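Local coordinates for protein histidinol-phosphate aminotransferase (Clostridium acetobutylicum, PDB 3FTB) that probably catalyses pyridoxal 5'-phosphate-dependent amino-group transfer as a histidinol-phosphate aminotransferase, at residues I90-I95 with E112-K117; L97-L102 with D144-I149; V123-D128 with E136-K141; K171-K176 with Y204-I209. All blocks are in the same frame, centred on the assembly; numbering follows the deposited sequence.

How the contacts relate
Contact 1 is the buried one of the four, whereas contacts 2, 3 and 4 are only partly buried and about 20 Å, centre to centre, from the middle of the chain. Contacts 2, 3 and 4 all reach the same seven-stranded sheet. Contact 2 is built mainly of backbone bonds between parallel strands; contacts 3 and 4 each set a helix against strand or loop through a carboxylate. Contact 1 joins two helices by a salt bridge and touches contact 2 where Ile95 meets Ile101 and Ile149. Contact 3 is nested in the loop closed by contact 2, and meets contact 4 through Ile139 on Leu172.

Contact 1 (I90-I95 with E112-K117); sequences IIELSI and EINAKK
Helices 87-95 and 110-117 pass at 9.0 Å between the axes of the two short segments, crossing at -45°. Asn114 is the first residue of 112-117 to engage: its CB points toward the other helix, and its side chain crosses that of Glu92 at about a right angle, with Asn114 CG 3.5 Å from Glu92 CB. One residue on, Ala115 supplies apolar packing, since Ile95 CG2, anti to its own backbone N, comes within 3.8 Å of Ala115 CA and 4.2 Å of Ala115 CB. Lys117 ends the run with a fully extended chain, its CG anti to the backbone N (chi1 174°), which carries NZ across to Glu92. There Lys117 NZ forms a salt bridge with Glu92 OE1 at 3.1 Å, reaching that oxygen from above the carboxylate plane, 26° out of it. Glu92 OE2 is hydrogen-bonded to His118, while Asn243 of the second subunit adds a weak bond to OE1. Both carboxylate oxygens of a buried Glu92 are therefore engaged, and the neighbouring ammonium would be expected to keep the acid ionised at this helix pair beside the subunit interface.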
# COMPACT_ATOMS: atom_id res chain seq x y z
N ILE A 90 2.40 -1.38 -9.62
CA ILE A 90 1.92 -1.19 -10.98
C ILE A 90 2.60 -2.14 -11.97
O ILE A 90 1.95 -2.68 -12.87
CB ILE A 90 2.09 0.27 -11.42
CG1 ILE A 90 1.38 1.18 -10.42
CG2 ILE A 90 1.57 0.50 -12.84
CD1 ILE A 90 1.92 2.56 -10.42
N ILE A 91 3.90 -2.34 -11.78
CA ILE A 91 4.66 -3.31 -12.56
C ILE A 91 4.06 -4.70 -12.42
O ILE A 91 3.71 -5.35 -13.42
CB ILE A 91 6.13 -3.36 -12.10
CG1 ILE A 91 6.81 -2.00 -12.36
CG2 ILE A 91 6.88 -4.49 -12.80
CD1 ILE A 91 8.21 -1.90 -11.79
N GLU A 92 3.91 -5.16 -11.18
CA GLU A 92 3.26 -6.44 -10.91
C GLU A 92 1.87 -6.52 -11.52
O GLU A 92 1.57 -7.45 -12.27
CB GLU A 92 3.18 -6.71 -9.40
CG GLU A 92 2.25 -7.86 -9.05
CD GLU A 92 2.40 -8.31 -7.61
OE1 GLU A 92 3.54 -8.29 -7.10
OE2 GLU A 92 1.38 -8.68 -6.99
N LEU A 93 1.02 -5.54 -11.20
CA LEU A 93 -0.39 -5.56 -11.61
C LEU A 93 -0.60 -5.51 -13.11
O LEU A 93 -1.44 -6.23 -13.65
CB LEU A 93 -1.16 -4.42 -10.95
CG LEU A 93 -1.54 -4.62 -9.49
CD1 LEU A 93 -2.04 -3.33 -8.92
CD2 LEU A 93 -2.57 -5.72 -9.33
N SER A 94 0.15 -4.65 -13.80
CA SER A 94 0.02 -4.57 -15.24
C SER A 94 0.46 -5.87 -15.90
O SER A 94 -0.08 -6.29 -16.92
CB SER A 94 0.79 -3.37 -15.79
OG SER A 94 2.14 -3.40 -15.39
N ILE A 95 1.43 -6.54 -15.29
CA ILE A 95 1.91 -7.81 -15.83
C ILE A 95 0.96 -8.95 -15.43
O ILE A 95 0.86 -9.96 -16.13
CB ILE A 95 3.36 -8.10 -15.37
CG1 ILE A 95 4.34 -7.12 -16.02
CG2 ILE A 95 3.76 -9.55 -15.67
CD1 ILE A 95 5.75 -7.18 -15.44
N GLU A 112 10.41 -10.06 -14.56
CA GLU A 112 10.30 -11.52 -14.60
C GLU A 112 9.86 -12.17 -13.28
O GLU A 112 9.17 -13.20 -13.28
CB GLU A 112 11.63 -12.15 -15.04
CG GLU A 112 11.60 -13.67 -15.08
CD GLU A 112 12.96 -14.30 -15.26
OE1 GLU A 112 13.97 -13.56 -15.23
OE2 GLU A 112 13.03 -15.54 -15.43
N ILE A 113 10.30 -11.59 -12.17
CA ILE A 113 9.85 -12.05 -10.86
C ILE A 113 8.33 -12.07 -10.84
O ILE A 113 7.71 -13.09 -10.56
CB ILE A 113 10.29 -11.07 -9.77
CG1 ILE A 113 11.81 -11.04 -9.65
CG2 ILE A 113 9.63 -11.44 -8.43
CD1 ILE A 113 12.31 -9.92 -8.73
N ASN A 114 7.74 -10.92 -11.16
CA ASN A 114 6.28 -10.76 -11.11
C ASN A 114 5.55 -11.64 -12.11
O ASN A 114 4.52 -12.21 -11.80
CB ASN A 114 5.90 -9.30 -11.29
CG ASN A 114 6.14 -8.49 -10.04
OD1 ASN A 114 6.70 -7.41 -10.09
ND2 ASN A 114 5.72 -9.03 -8.90
N ALA A 115 6.10 -11.73 -13.32
CA ALA A 115 5.58 -12.64 -14.32
C ALA A 115 5.39 -14.04 -13.73
O ALA A 115 4.28 -14.56 -13.72
CB ALA A 115 6.49 -12.68 -15.56
N LYS A 116 6.49 -14.63 -13.26
CA LYS A 116 6.43 -15.93 -12.58
C LYS A 116 5.42 -15.90 -11.44
O LYS A 116 4.66 -16.84 -11.25
CB LYS A 116 7.82 -16.36 -12.08
CG LYS A 116 8.86 -16.52 -13.19
CD LYS A 116 9.97 -17.53 -12.86
CE LYS A 116 10.98 -16.98 -11.87
NZ LYS A 116 12.36 -17.51 -12.08
N LYS A 117 5.40 -14.80 -10.69
CA LYS A 117 4.47 -14.62 -9.57
C LYS A 117 3.00 -14.73 -9.98
O LYS A 117 2.13 -15.01 -9.14
CB LYS A 117 4.71 -13.27 -8.88
CG LYS A 117 3.69 -12.94 -7.81
CD LYS A 117 4.11 -11.76 -6.94
CE LYS A 117 2.99 -11.37 -5.98
NZ LYS A 117 3.47 -10.50 -4.87

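Contact 2 (L97-L102 with D144-I149)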
# COMPACT_ATOMS: atom_id res chain seq x y z
N LEU A 97 -1.99 -9.03 -15.78
CA LEU A 97 -3.14 -8.99 -16.69
C LEU A 97 -2.99 -9.93 -17.88
O LEU A 97 -3.99 -10.29 -18.52
CB LEU A 97 -3.33 -7.58 -17.22
CG LEU A 97 -3.41 -6.46 -16.19
CD1 LEU A 97 -3.92 -5.19 -16.85
CD2 LEU A 97 -4.30 -6.88 -15.01
N PHE A 98 -1.76 -10.34 -18.19
CA PHE A 98 -1.51 -11.10 -19.41
C PHE A 98 -1.02 -12.51 -19.14
O PHE A 98 -0.56 -12.82 -18.04
CB PHE A 98 -0.53 -10.36 -20.31
CG PHE A 98 -0.84 -8.91 -20.41
CD1 PHE A 98 -1.89 -8.47 -21.18
CD2 PHE A 98 -0.10 -7.98 -19.70
CE1 PHE A 98 -2.19 -7.12 -21.27
CE2 PHE A 98 -0.38 -6.64 -19.78
CZ PHE A 98 -1.44 -6.20 -20.56
N GLU A 99 -1.13 -13.36 -20.16
CA GLU A 99 -0.72 -14.76 -20.05
C GLU A 99 0.61 -15.05 -20.77
O GLU A 99 1.08 -16.19 -20.79
CB GLU A 99 -1.85 -15.72 -20.50
CG GLU A 99 -2.38 -15.48 -21.93
CD GLU A 99 -3.54 -16.41 -22.32
OE1 GLU A 99 -4.00 -16.36 -23.50
OE2 GLU A 99 -4.00 -17.17 -21.45
N LYS A 100 1.21 -14.01 -21.34
CA LYS A 100 2.52 -14.13 -22.00
C LYS A 100 3.13 -12.77 -22.31
O LYS A 100 2.47 -11.90 -22.87
CB LYS A 100 2.39 -14.95 -23.27
CG LYS A 100 3.71 -15.33 -23.89
CD LYS A 100 3.45 -16.27 -25.04
CE LYS A 100 4.72 -16.89 -25.57
NZ LYS A 100 4.37 -17.85 -26.66
N ILE A 101 4.40 -12.60 -21.96
CA ILE A 101 5.06 -11.31 -22.16
C ILE A 101 6.45 -11.45 -22.77
O ILE A 101 7.17 -12.41 -22.50
CB ILE A 101 5.16 -10.53 -20.83
CG1 ILE A 101 5.31 -9.03 -21.09
CG2 ILE A 101 6.32 -11.05 -20.00
CD1 ILE A 101 5.05 -8.12 -19.86
N LEU A 102 6.82 -10.48 -23.60
CA LEU A 102 8.20 -10.34 -24.06
C LEU A 102 8.94 -9.41 -23.11
O LEU A 102 8.58 -8.23 -22.98
CB LEU A 102 8.23 -9.74 -25.47
CG LEU A 102 9.57 -9.55 -26.18
CD1 LEU A 102 10.00 -10.86 -26.74
CD2 LEU A 102 9.40 -8.53 -27.29
N ASP A 144 3.99 -13.43 -30.98
CA ASP A 144 4.21 -14.57 -30.09
C ASP A 144 3.68 -14.31 -28.68
O ASP A 144 3.53 -15.24 -27.88
CB ASP A 144 5.71 -14.90 -30.02
CG ASP A 144 6.16 -15.82 -31.14
OD1 ASP A 144 7.33 -15.70 -31.59
OD2 ASP A 144 5.36 -16.68 -31.57
N VAL A 145 3.41 -13.05 -28.37
CA VAL A 145 3.09 -12.64 -27.01
C VAL A 145 1.83 -11.79 -26.94
O VAL A 145 1.28 -11.38 -27.96
CB VAL A 145 4.26 -11.84 -26.39
CG1 VAL A 145 5.45 -12.75 -26.10
CG2 VAL A 145 4.68 -10.73 -27.34
N ASP A 146 1.37 -11.53 -25.72
CA ASP A 146 0.20 -10.69 -25.48
C ASP A 146 0.64 -9.28 -25.12
O ASP A 146 -0.14 -8.33 -25.20
CB ASP A 146 -0.63 -11.27 -24.34
CG ASP A 146 -0.84 -12.76 -24.48
OD1 ASP A 146 -1.33 -13.19 -25.54
OD2 ASP A 146 -0.50 -13.49 -23.53
N SER A 147 1.91 -9.16 -24.72
CA SER A 147 2.44 -7.89 -24.22
C SER A 147 3.98 -7.81 -24.24
O SER A 147 4.67 -8.81 -24.38
CB SER A 147 1.92 -7.65 -22.80
OG SER A 147 2.28 -8.72 -21.95
N VAL A 148 4.48 -6.58 -24.09
CA VAL A 148 5.90 -6.31 -23.98
C VAL A 148 6.08 -5.38 -22.79
O VAL A 148 5.22 -4.55 -22.52
CB VAL A 148 6.46 -5.58 -25.24
CG1 VAL A 148 7.96 -5.27 -25.08
CG2 VAL A 148 6.21 -6.40 -26.51
N ILE A 149 7.17 -5.55 -22.05
CA ILE A 149 7.58 -4.57 -21.04
C ILE A 149 9.05 -4.20 -21.26
O ILE A 149 9.92 -5.06 -21.40
CB ILE A 149 7.34 -5.06 -19.57
CG1 ILE A 149 7.74 -3.97 -18.57
CG2 ILE A 149 8.08 -6.37 -19.29
CD1 ILE A 149 7.10 -4.12 -17.20
O HOH W 1 2.47 -17.54 -28.51
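The best-formed link is Leu102 N to Ser147 O, a hydrogen bond of 2.8 Å with an N-H...O angle of 171°, meeting the oxygen in the carbonyl plane. Leu102 O then takes Ile149 N at 3.2 Å, nearly along the C=O axis, so Leu102 grips the two residues flanking Val148, as in a parallel bridge. On the side of Leu102 and Val148 the two side chains lie alongside each other, with CD2 of Leu102 3.9 Å from CG2 of Val148. On the other side, the side chains of Ile101 and Ile149 cross obliquely, Ile101 CD1 lying 3.5 Å from Ile149 CG2. These strands are neighbours in the parallel part of the large-domain sheet of a fold type I aminotransferase, each flanked on its far side by another parallel strand, 121-126 or 179-183. Where strand 100-105 begins, Lys100 O accepts Asp146 N at 3.1 Å, the donor standing 42° out of the carbonyl plane. The extended Lys100 chain ends in a weak bond from NZ to Asp144 O, supplemented by a water that bridges the same two atoms. Farther back the Phe98 ring is clasped between Leu97 CB over one face and Ser147 CB, which makes a CH-pi contact with the opposite face, 3.8 Å from the centroid.

Contact 3 (V123-D128 with E136-K141); sequences VFSYLD and EDIISK
Asp137 carries most of the polar chemistry between strand 121-126 and helix 135-141, whose short segments run close to antiparallel, 160° between their N-to-C directions. Asp137 CB points toward the strand and lies 3.9 Å from Ser125 OG. The first torsion places CG anti to the backbone N (chi1 -171°), which brings the carboxylate up to the strand, where its two oxygens part ways. Asp137 OD2 accepts a hydrogen bond from Ser125 OG at 2.9 Å through its anti lone pair, the one directed away from OD1. A water also donates to Asp137 OD2, and the water oxygen in turn accepts Tyr126 N at 3.0 Å, tying the acid to the strand backbone a residue farther along. Asp137 OD1 turns back to its own helix and forms a salt bridge to Lys141 NZ at 2.8 Å, using the syn lone pair. Lys141 is one helical turn on from Asp137, and its chain, straight until chi4 bends it (30°), runs across the strand on its way there. Lys141 CE passes 3.3 Å from Phe124 O, and Lys141 CD lies 4.3 Å from Val123 CG1. Ile138 flanks the serine, Ile138 CG1 being 4.0 Å from Ser125 OG, and also packs on Phe166 and Val169 of helix 163-176. With three groups donating to it, the carboxylate is probably held as the anion. Strand 121-126, outermost within the chain, starts a beta-alpha-beta crossover: helix 135-141 leads over to parallel strand 147-151, passing strand 100-105, a connection characteristic of the large-domain alpha/beta sheet of fold type I aminotransferases.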
# COMPACT_ATOMS: atom_id res chain seq x y z
N VAL A 123 8.96 -14.65 -22.72
CA VAL A 123 9.76 -14.73 -23.93
C VAL A 123 10.77 -13.58 -23.86
O VAL A 123 10.39 -12.45 -23.59
CB VAL A 123 8.88 -14.55 -25.18
CG1 VAL A 123 9.71 -14.58 -26.44
CG2 VAL A 123 7.79 -15.63 -25.21
N PHE A 124 12.05 -13.87 -24.09
CA PHE A 124 13.09 -12.84 -23.95
C PHE A 124 13.52 -12.19 -25.27
O PHE A 124 13.55 -12.83 -26.33
CB PHE A 124 14.32 -13.37 -23.19
CG PHE A 124 14.10 -13.58 -21.71
CD1 PHE A 124 13.89 -12.50 -20.86
CD2 PHE A 124 14.12 -14.85 -21.15
CE1 PHE A 124 13.69 -12.68 -19.49
CE2 PHE A 124 13.93 -15.05 -19.78
CZ PHE A 124 13.72 -13.97 -18.95
N SER A 125 13.82 -10.89 -25.20
CA SER A 125 14.53 -10.21 -26.28
C SER A 125 15.78 -9.54 -25.70
O SER A 125 15.69 -8.72 -24.78
CB SER A 125 13.64 -9.18 -26.99
OG SER A 125 14.34 -8.56 -28.06
N TYR A 126 16.93 -9.92 -26.24
CA TYR A 126 18.20 -9.48 -25.67
C TYR A 126 18.75 -8.22 -26.32
O TYR A 126 18.78 -8.10 -27.55
CB TYR A 126 19.24 -10.60 -25.79
CG TYR A 126 19.01 -11.77 -24.85
CD1 TYR A 126 18.06 -12.74 -25.14
CD2 TYR A 126 19.75 -11.90 -23.69
CE1 TYR A 126 17.85 -13.80 -24.29
CE2 TYR A 126 19.55 -12.97 -22.83
CZ TYR A 126 18.60 -13.92 -23.14
OH TYR A 126 18.40 -14.99 -22.28
N LEU A 127 19.18 -7.27 -25.50
CA LEU A 127 20.01 -6.17 -26.00
C LEU A 127 21.25 -6.77 -26.64
O LEU A 127 21.78 -7.78 -26.17
CB LEU A 127 20.43 -5.24 -24.87
CG LEU A 127 19.37 -4.62 -23.96
CD1 LEU A 127 20.07 -3.82 -22.89
CD2 LEU A 127 18.41 -3.76 -24.76
N ASP A 128 21.73 -6.13 -27.70
CA ASP A 128 22.91 -6.62 -28.39
C ASP A 128 24.18 -6.37 -27.56
O ASP A 128 24.09 -6.05 -26.37
CB ASP A 128 23.01 -6.02 -29.79
CG ASP A 128 23.49 -4.57 -29.78
OD1 ASP A 128 23.75 -4.01 -28.69
OD2 ASP A 128 23.62 -3.98 -30.87
N GLU A 136 14.18 -5.02 -34.38
CA GLU A 136 13.73 -5.97 -35.38
C GLU A 136 13.34 -7.31 -34.76
O GLU A 136 12.54 -8.06 -35.33
CB GLU A 136 14.82 -6.18 -36.43
CG GLU A 136 14.27 -6.32 -37.83
CD GLU A 136 13.59 -5.06 -38.31
OE1 GLU A 136 14.20 -3.98 -38.20
OE2 GLU A 136 12.44 -5.16 -38.78
N ASP A 137 13.92 -7.61 -33.60
CA ASP A 137 13.58 -8.83 -32.86
C ASP A 137 12.27 -8.66 -32.11
O ASP A 137 11.43 -9.56 -32.10
CB ASP A 137 14.69 -9.21 -31.88
CG ASP A 137 14.47 -10.57 -31.26
OD1 ASP A 137 14.25 -11.55 -32.01
OD2 ASP A 137 14.52 -10.68 -30.01
N ILE A 138 12.10 -7.51 -31.46
CA ILE A 138 10.84 -7.20 -30.81
C ILE A 138 9.71 -7.36 -31.83
O ILE A 138 8.69 -8.00 -31.55
CB ILE A 138 10.82 -5.78 -30.21
CG1 ILE A 138 11.84 -5.67 -29.08
CG2 ILE A 138 9.41 -5.43 -29.71
CD1 ILE A 138 11.96 -4.27 -28.51
N ILE A 139 9.91 -6.79 -33.02
CA ILE A 139 8.98 -6.95 -34.13
C ILE A 139 8.69 -8.42 -34.41
O ILE A 139 7.54 -8.85 -34.42
CB ILE A 139 9.53 -6.33 -35.43
CG1 ILE A 139 9.92 -4.86 -35.23
CG2 ILE A 139 8.51 -6.48 -36.54
CD1 ILE A 139 8.82 -3.88 -35.52
N SER A 140 9.76 -9.19 -34.63
CA SER A 140 9.63 -10.58 -35.06
C SER A 140 9.06 -11.50 -33.99
O SER A 140 8.91 -12.70 -34.21
CB SER A 140 10.98 -11.11 -35.54
OG SER A 140 11.91 -11.14 -34.47
N LYS A 141 8.75 -10.94 -32.82
CA LYS A 141 8.24 -11.72 -31.69
C LYS A 141 6.87 -11.25 -31.23
O LYS A 141 6.24 -11.87 -30.37
CB LYS A 141 9.20 -11.62 -30.50
CG LYS A 141 10.46 -12.45 -30.61
CD LYS A 141 11.41 -12.11 -29.48
CE LYS A 141 12.53 -13.11 -29.45
NZ LYS A 141 12.77 -13.58 -30.84
O HOH W 2 16.54 -11.86 -28.47

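Contact 4 (K171-K176 with Y204-I209)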
# COMPACT_ATOMS: atom_id res chain seq x y z
N LYS A 171 3.16 1.10 -33.84
CA LYS A 171 2.16 0.96 -34.89
C LYS A 171 1.67 -0.47 -35.08
O LYS A 171 0.53 -0.67 -35.47
CB LYS A 171 2.68 1.50 -36.22
CG LYS A 171 2.49 3.00 -36.41
CD LYS A 171 3.25 3.51 -37.64
CE LYS A 171 2.86 4.94 -37.97
NZ LYS A 171 2.28 5.64 -36.79
N LEU A 172 2.52 -1.47 -34.84
CA LEU A 172 2.11 -2.87 -34.90
C LEU A 172 1.33 -3.30 -33.66
O LEU A 172 0.32 -4.00 -33.77
CB LEU A 172 3.32 -3.80 -35.07
CG LEU A 172 4.01 -3.95 -36.43
CD1 LEU A 172 5.12 -4.98 -36.31
CD2 LEU A 172 3.02 -4.36 -37.51
N ALA A 173 1.81 -2.91 -32.48
CA ALA A 173 1.10 -3.21 -31.24
C ALA A 173 -0.34 -2.70 -31.31
O ALA A 173 -1.28 -3.47 -31.14
CB ALA A 173 1.82 -2.60 -30.04
N GLU A 174 -0.49 -1.40 -31.55
CA GLU A 174 -1.78 -0.77 -31.76
C GLU A 174 -2.66 -1.63 -32.65
O GLU A 174 -3.80 -1.96 -32.30
CB GLU A 174 -1.57 0.61 -32.40
CG GLU A 174 -2.72 1.59 -32.25
CD GLU A 174 -3.00 1.96 -30.80
OE1 GLU A 174 -3.97 2.73 -30.55
OE2 GLU A 174 -2.26 1.48 -29.92
N GLU A 175 -2.13 -2.01 -33.81
CA GLU A 175 -2.87 -2.81 -34.78
C GLU A 175 -3.30 -4.18 -34.25
O GLU A 175 -4.37 -4.68 -34.59
CB GLU A 175 -2.02 -2.99 -36.04
CG GLU A 175 -2.46 -4.13 -36.96
CD GLU A 175 -1.32 -4.61 -37.86
OE1 GLU A 175 -1.44 -5.73 -38.40
OE2 GLU A 175 -0.31 -3.89 -38.00
N LYS A 176 -2.48 -4.78 -33.40
CA LYS A 176 -2.67 -6.17 -32.98
C LYS A 176 -3.32 -6.31 -31.61
O LYS A 176 -3.40 -7.41 -31.06
CB LYS A 176 -1.32 -6.89 -33.00
CG LYS A 176 -0.76 -7.10 -34.40
CD LYS A 176 0.75 -6.99 -34.46
CE LYS A 176 1.27 -7.36 -35.83
NZ LYS A 176 0.93 -8.77 -36.19
N TYR A 204 -1.77 6.14 -29.19
CA TYR A 204 -1.70 4.69 -29.03
C TYR A 204 -2.29 4.25 -27.70
O TYR A 204 -1.77 4.62 -26.64
CB TYR A 204 -0.24 4.20 -29.13
CG TYR A 204 0.42 4.51 -30.45
CD1 TYR A 204 0.12 3.78 -31.60
CD2 TYR A 204 1.35 5.53 -30.55
CE1 TYR A 204 0.72 4.07 -32.81
CE2 TYR A 204 1.95 5.84 -31.77
CZ TYR A 204 1.63 5.10 -32.88
OH TYR A 204 2.23 5.41 -34.08
N SER A 205 -3.36 3.47 -27.73
CA SER A 205 -3.85 2.87 -26.49
C SER A 205 -3.36 1.43 -26.27
O SER A 205 -3.99 0.65 -25.58
CB SER A 205 -5.38 3.01 -26.34
OG SER A 205 -5.98 3.58 -27.49
N CYS A 206 -2.22 1.11 -26.88
CA CYS A 206 -1.45 -0.09 -26.54
C CYS A 206 -0.44 0.30 -25.47
O CYS A 206 -0.04 -0.51 -24.64
CB CYS A 206 -0.73 -0.68 -27.75
SG CYS A 206 0.61 0.34 -28.43
N LEU A 207 -0.06 1.57 -25.48
CA LEU A 207 0.89 2.11 -24.51
C LEU A 207 0.34 2.09 -23.09
O LEU A 207 -0.75 2.60 -22.82
CB LEU A 207 1.27 3.55 -24.87
CG LEU A 207 2.44 3.85 -25.81
CD1 LEU A 207 2.50 5.34 -26.05
CD2 LEU A 207 3.74 3.34 -25.23
N PHE A 208 1.12 1.51 -22.19
CA PHE A 208 0.89 1.70 -20.77
C PHE A 208 2.21 2.16 -20.14
O PHE A 208 3.23 1.46 -20.25
CB PHE A 208 0.40 0.40 -20.13
CG PHE A 208 0.08 0.53 -18.66
CD1 PHE A 208 -1.15 0.99 -18.25
CD2 PHE A 208 1.02 0.20 -17.70
CE1 PHE A 208 -1.46 1.11 -16.91
CE2 PHE A 208 0.72 0.32 -16.35
CZ PHE A 208 -0.52 0.78 -15.96
N ILE A 209 2.21 3.34 -19.52
CA ILE A 209 3.44 3.89 -18.95
C ILE A 209 3.43 3.83 -17.42
O ILE A 209 2.41 4.10 -16.79
CB ILE A 209 3.67 5.37 -19.38
CG1 ILE A 209 3.47 5.55 -20.89
CG2 ILE A 209 5.03 5.85 -18.94
CD1 ILE A 209 4.38 4.72 -21.74
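The backbones come nearest at Glu174 and Cys206, whose CA atoms are 5.3 Å apart, where the last turns of helix 163-176 face the loop leading into strand 207-212. Glu174 does most of the work. Its CG stands anti to the backbone N (chi1 -160°), and a bend at chi2 (63°) swings the carboxylate over to consecutive peptide N-H groups of the loop. Ser205 N donates to Glu174 OE1 at 3.0 Å, on the syn lone pair and with an N-H...O angle of 155°. Cys206 N reaches Glu174 OE2 at 3.1 Å in a weak, bent bond, so the two oxygens are spread over adjoining residues. The same chain lies against Tyr204: Glu174 CB sits at the edge of the ring, in its plane, 3.7 Å from Tyr204 CD1, while the carboxylate is turned almost perpendicular to the ring. At the far end of the tyrosine, Lys171 NZ donates to Tyr204 OH at 2.7 Å; Lys171 CB points away from the loop, but CG already lies beside that hydroxyl, and a bend at chi4 places NZ on it. Ala173 CB adds apolar packing, 3.6 Å from Cys206 SG. Tyr204 also packs on Ile167 and Leu170 of this helix. Ala173 touches Ile180 of strand 179-183 and Leu207 of strand 207-212 packs on Leu170, so the helix covers two adjacent strands, while Phe208 packs against Ile90 and Ser94 of helix 87-95.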